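Local coordinates for protein heme oxygenase 1 (Synechocystis sp., PDB 1WE1) that probably catalyses the oxygen-dependent opening of the heme ring to biliverdin IXalpha, releasing iron and carbon monoxide, for making the photosynthetic antenna chromophore, at residues G135-L138 with K139-Q143; G24-K27 with C28-G32; P64-S67 with H68-F71; V3-A6 with S7-E11; G208-I211 with K212-I216. All blocks are in the same frame, centred on the assembly; numbering follows the deposited sequence.

Contact 1 (G135-L138 with K139-Q143); sequences GQIL and KKIAQ. With HEM (protoporphyrin IX containing Fe), chain H.
This is the part of the distal helix of heme oxygenase where Ile137 and Leu138 line the heme pocket and the helix then runs on past the heme edge. Ile137 and Ile141 stand one turn apart. They lie side by side and point the same way, and Ile137 CG2 meets Ile141 CD1 at 4.0 Å. With chi1 at -62°, CG1 of Ile137 lies beside the backbone N and CG2 takes the place anti to it. Ile137 CG2 also touches the vinyl carbon HEM CBC at 4.0 Å, while CD1 of Ile137 lies 3.7 Å from the methyl HEM CMD. Leu138 CD2 meets the same vinyl carbon, HEM CBC, at 3.6 Å. The other neighbours of Leu138 include Phe29 of helix 24-30 and Tyr156.

The backbone is held by i to i+4 bonds. Ile141 N to Ile137 O is 3.2 Å and almost straight. Ala142 N gives Leu138 O a bond of 3.0 Å. Lys139 N reaches Gly135 O at 3.2 Å from above the carbonyl plane, and the bond of Lys140 N to Gln136 O is weak. The helix is kinked at Gln136 and Ile137, whose N atoms lack a bond to the turn before. Lys139 runs extended to a salt bridge with Glu157.

The polar bond from this helix to the heme is that of Tyr125. Ile137 and Leu138 meet the heme through methyl groups, by shape.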
# COMPACT_ATOMS: atom_id res chain seq x y z
N GLY A 135 -6.36 2.37 7.04
CA GLY A 135 -7.35 2.85 6.09
C GLY A 135 -8.31 3.94 6.55
O GLY A 135 -8.58 4.88 5.80
N GLN A 136 -8.85 3.82 7.76
CA GLN A 136 -9.79 4.82 8.23
C GLN A 136 -9.15 6.16 8.60
O GLN A 136 -9.71 7.21 8.30
CB GLN A 136 -10.59 4.29 9.43
CG GLN A 136 -11.56 3.18 9.08
CD GLN A 136 -12.43 3.51 7.89
OE1 GLN A 136 -11.99 3.45 6.73
NE2 GLN A 136 -13.69 3.87 8.16
N ILE A 137 -7.99 6.12 9.25
CA ILE A 137 -7.32 7.35 9.63
C ILE A 137 -6.89 8.13 8.40
O ILE A 137 -7.19 9.32 8.27
CB ILE A 137 -6.06 7.07 10.47
CG1 ILE A 137 -6.46 6.35 11.77
CG2 ILE A 137 -5.35 8.37 10.78
CD1 ILE A 137 -5.30 6.06 12.70
N LEU A 138 -6.20 7.45 7.49
CA LEU A 138 -5.71 8.06 6.26
C LEU A 138 -6.83 8.67 5.40
O LEU A 138 -6.64 9.71 4.77
CB LEU A 138 -4.94 7.02 5.44
CG LEU A 138 -3.73 6.44 6.19
CD1 LEU A 138 -3.18 5.22 5.46
CD2 LEU A 138 -2.67 7.53 6.35
N LYS A 139 -7.98 8.00 5.39
CA LYS A 139 -9.12 8.44 4.61
C LYS A 139 -9.62 9.81 5.08
O LYS A 139 -9.78 10.72 4.27
CB LYS A 139 -10.25 7.42 4.69
CG LYS A 139 -11.36 7.70 3.72
CD LYS A 139 -12.62 6.91 4.03
CE LYS A 139 -13.74 7.31 3.07
NZ LYS A 139 -15.08 6.83 3.51
N LYS A 140 -9.86 9.96 6.38
CA LYS A 140 -10.33 11.24 6.88
C LYS A 140 -9.30 12.34 6.63
O LYS A 140 -9.63 13.41 6.12
CB LYS A 140 -10.69 11.17 8.37
CG LYS A 140 -11.29 12.50 8.89
CD LYS A 140 -11.80 12.44 10.32
CE LYS A 140 -13.08 11.63 10.43
NZ LYS A 140 -13.65 11.65 11.81
N ILE A 141 -8.04 12.08 6.98
CA ILE A 141 -7.00 13.08 6.76
C ILE A 141 -6.96 13.54 5.30
O ILE A 141 -6.78 14.71 5.02
CB ILE A 141 -5.61 12.54 7.15
CG1 ILE A 141 -5.52 12.43 8.67
CG2 ILE A 141 -4.53 13.45 6.59
CD1 ILE A 141 -4.21 11.88 9.18
N ALA A 142 -7.12 12.60 4.37
CA ALA A 142 -7.11 12.90 2.95
C ALA A 142 -8.34 13.73 2.62
O ALA A 142 -8.24 14.83 2.06
CB ALA A 142 -7.12 11.62 2.16
N GLN A 143 -9.51 13.20 2.97
CA GLN A 143 -10.79 13.87 2.75
C GLN A 143 -10.81 15.30 3.30
O GLN A 143 -11.40 16.20 2.69
CB GLN A 143 -11.92 13.07 3.40
CG GLN A 143 -12.42 11.90 2.59
CD GLN A 143 -13.47 11.07 3.34
OE1 GLN A 143 -14.19 10.26 2.74
NE2 GLN A 143 -13.55 11.26 4.66
CHA HEM H . -0.47 -0.83 11.14
CHB HEM H . 1.72 -0.87 6.83
CHC HEM H . 2.24 3.93 7.23
CHD HEM H . -1.20 3.95 10.58
C1A HEM H . 0.20 -1.32 10.00
C2A HEM H . 0.48 -2.71 9.69
C3A HEM H . 1.15 -2.72 8.49
C4A HEM H . 1.20 -1.32 8.05
CMA HEM H . 1.70 -3.89 7.74
CAA HEM H . 0.06 -3.92 10.52
CBA HEM H . 0.89 -4.18 11.79
CGA HEM H . 0.49 -5.32 12.54
O1A HEM H . 1.21 -6.38 12.38
O2A HEM H . -0.50 -5.33 13.29
C1B HEM H . 2.10 0.45 6.56
C2B HEM H . 2.94 0.87 5.44
C3B HEM H . 3.04 2.23 5.52
C4B HEM H . 2.32 2.62 6.73
CMB HEM H . 3.52 -0.07 4.42
CAB HEM H . 3.68 3.20 4.55
CBB HEM H . 5.22 3.04 4.42
C1C HEM H . 1.29 4.38 8.12
C2C HEM H . 0.94 5.77 8.36
C3C HEM H . 0.15 5.76 9.45
C4C HEM H . -0.22 4.38 9.69
CMC HEM H . 1.39 6.94 7.50
CAC HEM H . -0.25 6.96 10.31
CBC HEM H . -1.58 7.58 9.80
C1D HEM H . -1.34 2.62 11.04
C2D HEM H . -2.21 2.22 12.15
C3D HEM H . -2.04 0.88 12.27
C4D HEM H . -1.01 0.46 11.28
CMD HEM H . -3.06 3.18 12.91
CAD HEM H . -2.71 -0.10 13.21
CBD HEM H . -1.84 -0.38 14.52
CGD HEM H . -2.30 -1.49 15.26
O1D HEM H . -2.67 -2.57 14.66
O2D HEM H . -2.36 -1.44 16.53
NA HEM H . 0.66 -0.49 9.01
NB HEM H . 1.72 1.53 7.34
NC HEM H . 0.52 3.53 8.93
ND HEM H . -0.66 1.52 10.52
FE HEM H . 0.57 1.51 8.97
O HOH W 1 -0.87 1.34 7.90

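Contact 2 (G24-K27 with C28-G32); sequences GFVK and CFLKG
Residues 24-27 and 28-32 make one short helix, 24-30, and its end. Four i to i+4 bonds join the two segments. Cys28 N to Gly24 O is 3.1 Å, and Phe29 N to Phe25 O is 3.0 Å. Leu30 N to Val26 O is 2.9 Å, with an N-H...O angle of 165°. Lys31 N to Lys27 O, at 3.1 Å, is the last of the four. Lys31 is the first residue to leave helical angles. Gly32 follows with a positive phi of 83° and is the C-prime residue of a Schellman motif, in which Val33 N turns back to Cys28 O. At these angles a CB on Gly32 would collide with the carbonyl O of Lys31, so glycine suits the place.

Val26 and Leu30 carry the side-chain contact. They lie alongside each other and point the same way, with Val26 CG1 3.8 Å from Leu30 CD2. Val26 CG1 is put there by lying anti to the backbone N (chi1 166°). Both residues also touch the heme. Leu30 CD1 lies in the plane of the Phe29 ring, at its edge. The Phe29 ring itself swings away from residues 24-27 and packs on Ile141 and Tyr39. Cys28 places CB 3.5 Å from Phe25 O. Phe25 leaves on another side, towards Leu210 and Leu206.

The helix therefore shows aliphatic methyls to the heme and aromatic rings to the helices around it. Lys27 and Lys31 are on the exposed side. The contact with the heme here is apolar, so it should depend on fit rather than on charge.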
# COMPACT_ATOMS: atom_id res chain seq x y z
N GLY A 24 9.38 13.04 5.33
CA GLY A 24 8.89 14.40 5.13
C GLY A 24 7.50 14.45 4.52
O GLY A 24 6.58 15.04 5.08
N PHE A 25 7.34 13.83 3.35
CA PHE A 25 6.06 13.81 2.67
C PHE A 25 4.94 13.36 3.63
O PHE A 25 3.89 14.01 3.71
CB PHE A 25 6.13 12.84 1.49
CG PHE A 25 4.86 12.76 0.69
CD1 PHE A 25 4.63 13.63 -0.38
CD2 PHE A 25 3.87 11.84 1.04
CE1 PHE A 25 3.43 13.58 -1.10
CE2 PHE A 25 2.67 11.78 0.32
CZ PHE A 25 2.45 12.65 -0.75
N VAL A 26 5.18 12.25 4.34
CA VAL A 26 4.20 11.70 5.28
C VAL A 26 3.91 12.63 6.44
O VAL A 26 2.75 12.82 6.81
CB VAL A 26 4.66 10.32 5.83
CG1 VAL A 26 3.82 9.92 7.06
CG2 VAL A 26 4.51 9.28 4.73
N LYS A 27 4.95 13.22 7.02
CA LYS A 27 4.75 14.15 8.12
C LYS A 27 3.77 15.25 7.70
O LYS A 27 2.86 15.59 8.45
CB LYS A 27 6.07 14.80 8.53
CG LYS A 27 6.92 13.95 9.43
CD LYS A 27 8.12 14.73 9.91
CE LYS A 27 8.92 13.92 10.92
NZ LYS A 27 10.17 14.62 11.30
N CYS A 28 3.97 15.80 6.51
CA CYS A 28 3.10 16.85 6.01
C CYS A 28 1.69 16.32 5.82
O CYS A 28 0.72 16.99 6.16
CB CYS A 28 3.64 17.41 4.69
SG CYS A 28 5.19 18.35 4.85
N PHE A 29 1.57 15.11 5.28
CA PHE A 29 0.28 14.47 5.06
C PHE A 29 -0.51 14.36 6.37
O PHE A 29 -1.69 14.68 6.44
CB PHE A 29 0.48 13.06 4.50
CG PHE A 29 -0.79 12.35 4.18
CD1 PHE A 29 -1.27 12.30 2.88
CD2 PHE A 29 -1.52 11.72 5.19
CE1 PHE A 29 -2.45 11.63 2.59
CE2 PHE A 29 -2.69 11.06 4.90
CZ PHE A 29 -3.16 11.01 3.60
N LEU A 30 0.17 13.89 7.41
CA LEU A 30 -0.45 13.73 8.71
C LEU A 30 -0.94 15.05 9.27
O LEU A 30 -2.06 15.12 9.77
CB LEU A 30 0.54 13.05 9.66
CG LEU A 30 0.29 11.56 9.94
CD1 LEU A 30 -0.64 10.96 8.90
CD2 LEU A 30 1.62 10.82 9.98
N LYS A 31 -0.11 16.09 9.18
CA LYS A 31 -0.50 17.40 9.67
C LYS A 31 -1.54 18.06 8.76
O LYS A 31 -1.78 19.27 8.84
CB LYS A 31 0.71 18.33 9.81
CG LYS A 31 1.57 18.08 11.05
CD LYS A 31 2.32 19.36 11.44
CE LYS A 31 3.05 19.23 12.77
NZ LYS A 31 4.27 18.39 12.66
N GLY A 32 -2.13 17.26 7.87
CA GLY A 32 -3.15 17.77 6.99
C GLY A 32 -2.75 18.48 5.71
O GLY A 32 -3.61 18.92 4.96

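Contact 3 (P64-S67 with H68-F71); sequences PILS and HIYF
His68 folds back over the residues before it, and both its backbone and its ring find acceptors there. His68 N gives a bond of 3.0 Å to Ile65 O. The ring nitrogen ND1 gives one of 3.2 Å to Ser67 OG. That hydroxyl sits near the ring edge, 21° out of the ring plane, and the bond is bent (140° at the hydrogen). Ser67 OG has a stronger partner in His63 O. Its torsion (chi1 69°) sets it between the backbone N and the carbonyl carbon, close to the ring. Carbon CE1 of His68 also comes 3.3 Å from Pro64 O. A leucine in place of His68 would probably leave Ser67 OG without its ring N-H donor.

Leu66 O accepts from Ile69 N at 2.9 Å, with the donor well above the carbonyl plane. Leu66 N is satisfied by His63 ND1. The apolar part is smaller. Leu66 and Ile69 cross at a slant, CD1 to CD1 4.1 Å, and Ile69 CG1 lies 3.4 Å from Leu66 O. Leu66 goes on to Met57, Phe60 and Leu120, and Ile69 to Val121 and Ser124.

The two i to i+3 bonds, Ile65 to His68 and Leu66 to Ile69, are those of a short 3-10 turn. It lies in the connection between helices 36-59 and 77-88 and packs its apolar side on the start of helix 120-146.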
# COMPACT_ATOMS: atom_id res chain seq x y z
N PRO A 64 0.39 -24.33 -2.21
CA PRO A 64 0.53 -24.87 -0.85
C PRO A 64 0.59 -23.83 0.27
O PRO A 64 0.07 -24.06 1.37
CB PRO A 64 1.80 -25.70 -0.95
CG PRO A 64 1.69 -26.27 -2.33
CD PRO A 64 1.27 -25.06 -3.15
N ILE A 65 1.21 -22.69 -0.00
CA ILE A 65 1.33 -21.63 1.00
C ILE A 65 0.40 -20.45 0.76
O ILE A 65 -0.48 -20.19 1.57
CB ILE A 65 2.77 -21.11 1.09
CG1 ILE A 65 3.68 -22.21 1.66
CG2 ILE A 65 2.84 -19.86 1.97
CD1 ILE A 65 5.14 -21.80 1.75
N LEU A 66 0.60 -19.74 -0.34
CA LEU A 66 -0.21 -18.56 -0.68
C LEU A 66 -1.74 -18.72 -0.60
O LEU A 66 -2.46 -17.77 -0.29
CB LEU A 66 0.18 -18.02 -2.07
CG LEU A 66 1.40 -17.09 -2.18
CD1 LEU A 66 2.02 -16.81 -0.82
CD2 LEU A 66 2.42 -17.71 -3.11
N SER A 67 -2.23 -19.92 -0.89
CA SER A 67 -3.67 -20.20 -0.86
C SER A 67 -4.29 -19.85 0.49
O SER A 67 -5.50 -19.64 0.59
CB SER A 67 -3.93 -21.68 -1.15
OG SER A 67 -3.48 -22.50 -0.08
N HIS A 68 -3.45 -19.81 1.52
CA HIS A 68 -3.88 -19.51 2.88
C HIS A 68 -4.15 -18.02 3.08
O HIS A 68 -5.00 -17.64 3.89
CB HIS A 68 -2.83 -19.97 3.89
CG HIS A 68 -2.72 -21.46 4.03
ND1 HIS A 68 -2.56 -22.30 2.94
CD2 HIS A 68 -2.72 -22.26 5.12
CE1 HIS A 68 -2.47 -23.55 3.37
NE2 HIS A 68 -2.56 -23.55 4.68
N ILE A 69 -3.43 -17.17 2.35
CA ILE A 69 -3.61 -15.73 2.48
C ILE A 69 -4.23 -15.15 1.22
O ILE A 69 -4.07 -13.96 0.91
CB ILE A 69 -2.28 -15.03 2.78
CG1 ILE A 69 -1.30 -15.21 1.62
CG2 ILE A 69 -1.67 -15.61 4.04
CD1 ILE A 69 -0.01 -14.41 1.77
N TYR A 70 -4.95 -15.99 0.49
CA TYR A 70 -5.60 -15.56 -0.74
C TYR A 70 -7.03 -15.12 -0.45
O TYR A 70 -7.95 -15.94 -0.43
CB TYR A 70 -5.60 -16.69 -1.76
CG TYR A 70 -6.27 -16.32 -3.06
CD1 TYR A 70 -5.67 -15.42 -3.95
CD2 TYR A 70 -7.52 -16.84 -3.40
CE1 TYR A 70 -6.31 -15.04 -5.13
CE2 TYR A 70 -8.16 -16.47 -4.58
CZ TYR A 70 -7.55 -15.57 -5.44
OH TYR A 70 -8.20 -15.19 -6.59
N PHE A 71 -7.20 -13.82 -0.25
CA PHE A 71 -8.50 -13.22 0.04
C PHE A 71 -8.82 -12.15 -1.00
O PHE A 71 -8.61 -10.97 -0.77
CB PHE A 71 -8.48 -12.56 1.42
CG PHE A 71 -8.18 -13.51 2.54
CD1 PHE A 71 -9.15 -14.38 3.01
CD2 PHE A 71 -6.93 -13.51 3.15
CE1 PHE A 71 -8.88 -15.25 4.08
CE2 PHE A 71 -6.64 -14.37 4.21
CZ PHE A 71 -7.62 -15.24 4.67

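Contact 4 (V3-A6 with S7-E11); sequences VNLA and SQLRE. With HEM (protoporphyrin IX containing Fe), chain H.
The guanidinium of Arg10 meets the heme propionate at its edge, with HEM CGA in its plane. NH1 of Arg10 gives a hydrogen bond of 2.7 Å to HEM O2A. NH2 of Arg10 reaches the other propionate, but its bond to HEM O2D is long and weak at 3.5 Å. The side chain gets there extended, with CG anti to the backbone N (chi1 -178°). Its aliphatic part runs along the first propionate on the way, with CG 3.3 Å from HEM O1A. Arg10 is a known heme-binding residue, and its positive charge would help to offset the two carboxylates. Tyr125, Lys168 and Arg172 also bond to the heme.

The amides of Asn4 and Gln8 form the other flat pair. The side chains cross at about a right angle, and the amide planes are 37° apart. Gln8 NE2 gives a bond of 3.1 Å to Asn4 OD1, which it meets 23° off the carbonyl plane. The same NE2 makes weak bonds to Val3 O and to Gln182. Asn4 is at the N-cap position, but its side chain makes no capping bond.

Leu5 and Leu9 lie alongside each other, pointing the same way, with CD1 of Leu5 3.6 Å from CD1 of Leu9. Along the backbone, Leu9 N bonds to Leu5 O at 2.6 Å. Arg10 N reaches Ala6 O at 3.2 Å, from above the carbonyl plane.

Helix 5-12 packs its apolar side between two others. Leu5, Ala6 and Leu9 touch Met175 of helix 164-176, while Leu9 also reaches Val189 and Ala192 of helix 182-205.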
# COMPACT_ATOMS: atom_id res chain seq x y z
N VAL A 3 4.44 -21.65 12.84
CA VAL A 3 5.48 -20.76 13.38
C VAL A 3 5.02 -19.45 14.05
O VAL A 3 5.74 -18.91 14.88
CB VAL A 3 6.52 -20.41 12.28
CG1 VAL A 3 7.58 -19.45 12.82
CG2 VAL A 3 7.17 -21.68 11.78
N ASN A 4 3.84 -18.95 13.68
CA ASN A 4 3.28 -17.72 14.26
C ASN A 4 3.91 -16.40 13.73
O ASN A 4 4.19 -15.46 14.48
CB ASN A 4 3.32 -17.80 15.81
CG ASN A 4 4.33 -16.85 16.46
OD1 ASN A 4 5.52 -16.87 16.15
ND2 ASN A 4 3.84 -16.02 17.37
N LEU A 5 4.09 -16.33 12.41
CA LEU A 5 4.69 -15.15 11.80
C LEU A 5 3.90 -13.86 12.05
O LEU A 5 4.48 -12.77 12.06
CB LEU A 5 4.90 -15.37 10.28
CG LEU A 5 3.72 -15.57 9.33
CD1 LEU A 5 2.92 -14.29 9.23
CD2 LEU A 5 4.22 -15.95 7.96
N ALA A 6 2.60 -13.98 12.28
CA ALA A 6 1.76 -12.82 12.54
C ALA A 6 2.41 -11.86 13.54
O ALA A 6 2.45 -10.64 13.31
CB ALA A 6 0.40 -13.26 13.05
N SER A 7 2.92 -12.40 14.64
CA SER A 7 3.56 -11.57 15.66
C SER A 7 4.99 -11.24 15.28
O SER A 7 5.53 -10.21 15.70
CB SER A 7 3.52 -12.29 17.01
OG SER A 7 2.18 -12.42 17.45
N GLN A 8 5.61 -12.11 14.49
CA GLN A 8 6.97 -11.89 14.05
C GLN A 8 7.01 -10.73 13.05
O GLN A 8 7.91 -9.90 13.09
CB GLN A 8 7.54 -13.18 13.45
CG GLN A 8 7.71 -14.28 14.51
CD GLN A 8 8.44 -15.50 13.98
OE1 GLN A 8 9.56 -15.40 13.46
NE2 GLN A 8 7.81 -16.67 14.11
N LEU A 9 6.03 -10.66 12.16
CA LEU A 9 5.98 -9.57 11.20
C LEU A 9 5.67 -8.28 11.95
O LEU A 9 6.33 -7.27 11.75
CB LEU A 9 4.91 -9.82 10.13
CG LEU A 9 5.41 -10.71 8.99
CD1 LEU A 9 4.25 -11.16 8.14
CD2 LEU A 9 6.43 -9.96 8.16
N ARG A 10 4.68 -8.33 12.83
CA ARG A 10 4.30 -7.15 13.59
C ARG A 10 5.46 -6.58 14.41
O ARG A 10 5.74 -5.39 14.36
CB ARG A 10 3.10 -7.43 14.51
CG ARG A 10 2.65 -6.19 15.30
CD ARG A 10 1.40 -6.44 16.12
NE ARG A 10 1.12 -5.33 17.03
CZ ARG A 10 0.64 -4.15 16.67
NH1 ARG A 10 0.36 -3.90 15.39
NH2 ARG A 10 0.42 -3.20 17.58
N GLU A 11 6.12 -7.42 15.19
CA GLU A 11 7.23 -6.91 15.98
C GLU A 11 8.40 -6.58 15.08
O GLU A 11 9.10 -5.59 15.29
CB GLU A 11 7.65 -7.94 17.04
CG GLU A 11 6.59 -8.19 18.10
CD GLU A 11 6.25 -6.94 18.91
OE1 GLU A 11 7.18 -6.32 19.47
OE2 GLU A 11 5.05 -6.59 18.99
CHA HEM H . -0.47 -0.83 11.14
CHB HEM H . 1.72 -0.87 6.83
CHC HEM H . 2.24 3.93 7.23
CHD HEM H . -1.20 3.95 10.58
C1A HEM H . 0.20 -1.32 10.00
C2A HEM H . 0.48 -2.71 9.69
C3A HEM H . 1.15 -2.72 8.49
C4A HEM H . 1.20 -1.32 8.05
CMA HEM H . 1.70 -3.89 7.74
CAA HEM H . 0.06 -3.92 10.52
CBA HEM H . 0.89 -4.18 11.79
CGA HEM H . 0.49 -5.32 12.54
O1A HEM H . 1.21 -6.38 12.38
O2A HEM H . -0.50 -5.33 13.29
C1B HEM H . 2.10 0.45 6.56
C2B HEM H . 2.94 0.87 5.44
C3B HEM H . 3.04 2.23 5.52
C4B HEM H . 2.32 2.62 6.73
CMB HEM H . 3.52 -0.07 4.42
CAB HEM H . 3.68 3.20 4.55
CBB HEM H . 5.22 3.04 4.42
C1C HEM H . 1.29 4.38 8.12
C2C HEM H . 0.94 5.77 8.36
C3C HEM H . 0.15 5.76 9.45
C4C HEM H . -0.22 4.38 9.69
CMC HEM H . 1.39 6.94 7.50
CAC HEM H . -0.25 6.96 10.31
CBC HEM H . -1.58 7.58 9.80
C1D HEM H . -1.34 2.62 11.04
C2D HEM H . -2.21 2.22 12.15
C3D HEM H . -2.04 0.88 12.27
C4D HEM H . -1.01 0.46 11.28
CMD HEM H . -3.06 3.18 12.91
CAD HEM H . -2.71 -0.10 13.21
CBD HEM H . -1.84 -0.38 14.52
CGD HEM H . -2.30 -1.49 15.26
O1D HEM H . -2.67 -2.57 14.66
O2D HEM H . -2.36 -1.44 16.53
NA HEM H . 0.66 -0.49 9.01
NB HEM H . 1.72 1.53 7.34
NC HEM H . 0.52 3.53 8.93
ND HEM H . -0.66 1.52 10.52
FE HEM H . 0.57 1.51 8.97
O HOH W 1 -0.87 1.34 7.90

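Contact 5 (G208-I211 with K212-I216); sequences GNLI and KAIGI
Leu210 and Ile214 make the apolar contact between these two turns. Their side chains cross at a slant, and Ile214 CD1 comes 4.1 Å from Leu210 CG. Ile214 CG1 sits closer still to the backbone, 3.0 Å from Leu210 O. This follows from chi1 of -67°, which turns CG1 beside the backbone N and back over the previous turn. An alanine in place of Ile214 would probably leave Leu210 CG without its neighbour and open a gap towards Val33, which Ile214 also touches. Separately, the methyl CB of Ala213 lies against carbonyl oxygens of the turn before, 3.6 Å from Leu210 O and Asn209 O alike.

The segments belong to helix 207-222, the last helix of the modelled chain. It lies away from the heme site, with the side chain of Leu210 about 13 Å from the heme. Much of this part of the helix is exposed. Its inner side is set by Leu210, which packs on Cys28 of helix 24-30 and on Ser38 of helix 36-59. Asn209 adds contacts with Ser38 and Lys41, and Ala213 touches Glu35.

Backbone hydrogen bonds are uneven between the two segments. The two i to i+4 bonds nearest the start, Lys212 N to Gly208 O and Ala213 N to Asn209 O, are weak, both at 3.4 Å. The next two are firmer. Ile214 N lies 2.9 Å from Leu210 O, and Gly215 N is 2.8 Å from Ile211 O in a nearly straight bond (171° at the hydrogen). Ile211 O also takes a weak, strongly bent bond from Ile214 N.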
# COMPACT_ATOMS: atom_id res chain seq x y z
N GLY A 208 9.88 16.86 -3.59
CA GLY A 208 10.03 18.04 -4.42
C GLY A 208 8.72 18.58 -4.98
O GLY A 208 8.52 19.80 -5.03
N ASN A 209 7.82 17.70 -5.41
CA ASN A 209 6.53 18.14 -5.95
C ASN A 209 5.68 18.82 -4.88
O ASN A 209 4.91 19.75 -5.17
CB ASN A 209 5.74 16.96 -6.52
CG ASN A 209 6.53 16.15 -7.54
OD1 ASN A 209 5.97 15.67 -8.53
ND2 ASN A 209 7.83 15.98 -7.30
N LEU A 210 5.80 18.35 -3.64
CA LEU A 210 5.04 18.89 -2.53
C LEU A 210 5.58 20.26 -2.10
O LEU A 210 4.81 21.16 -1.74
CB LEU A 210 5.09 17.91 -1.35
CG LEU A 210 4.22 18.25 -0.14
CD1 LEU A 210 2.76 18.33 -0.57
CD2 LEU A 210 4.40 17.17 0.94
N ILE A 211 6.90 20.42 -2.15
CA ILE A 211 7.53 21.68 -1.77
C ILE A 211 6.95 22.79 -2.66
O ILE A 211 6.37 23.74 -2.14
CB ILE A 211 9.06 21.63 -1.96
CG1 ILE A 211 9.65 20.51 -1.09
CG2 ILE A 211 9.68 22.97 -1.57
CD1 ILE A 211 9.56 20.78 0.38
N LYS A 212 7.09 22.66 -3.97
CA LYS A 212 6.55 23.67 -4.87
C LYS A 212 5.13 24.03 -4.47
O LYS A 212 4.85 25.19 -4.14
CB LYS A 212 6.55 23.20 -6.32
CG LYS A 212 7.89 23.32 -7.00
CD LYS A 212 7.74 23.22 -8.52
CE LYS A 212 6.99 24.42 -9.09
NZ LYS A 212 6.92 24.40 -10.58
N ALA A 213 4.24 23.04 -4.50
CA ALA A 213 2.83 23.20 -4.13
C ALA A 213 2.64 23.99 -2.84
O ALA A 213 1.74 24.82 -2.73
CB ALA A 213 2.16 21.83 -4.01
N ILE A 214 3.49 23.71 -1.85
CA ILE A 214 3.41 24.41 -0.58
C ILE A 214 3.81 25.86 -0.82
O ILE A 214 3.11 26.78 -0.39
CB ILE A 214 4.36 23.78 0.49
CG1 ILE A 214 3.88 22.37 0.86
CG2 ILE A 214 4.40 24.65 1.74
CD1 ILE A 214 4.72 21.69 1.94
N GLY A 215 4.94 26.06 -1.49
CA GLY A 215 5.40 27.41 -1.77
C GLY A 215 4.34 28.19 -2.54
O GLY A 215 4.12 29.37 -2.30
N ILE A 216 3.67 27.50 -3.45
CA ILE A 216 2.66 28.13 -4.26
C ILE A 216 1.44 28.58 -3.46
O ILE A 216 0.99 29.71 -3.61
CB ILE A 216 2.24 27.20 -5.41
CG1 ILE A 216 3.40 27.11 -6.40
CG2 ILE A 216 0.96 27.69 -6.05
CD1 ILE A 216 3.09 26.37 -7.67

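Contacts 1, 2 and 4 all touch the heme, at different parts of it. Contact 1 meets a methyl and a vinyl group, and contact 4 the propionates. The centres of contacts 1 and 4 are about 27 Å apart. Contact 2 packs directly on contact 1, with Ile141 CD1 3.7 Å from Leu30 CD1, so together they line an apolar part of the pocket. Contact 5 extends this cluster outwards, since Leu210 CD2 lies 3.8 Å from Phe25 CD1. Contact 3 lies beyond the propionate end, the side chain of Ile69 about 12 Å from the heme. Its centre is about 16 Å from that of contact 4 and, across the chain's centre, about 42 Å from that of contact 5.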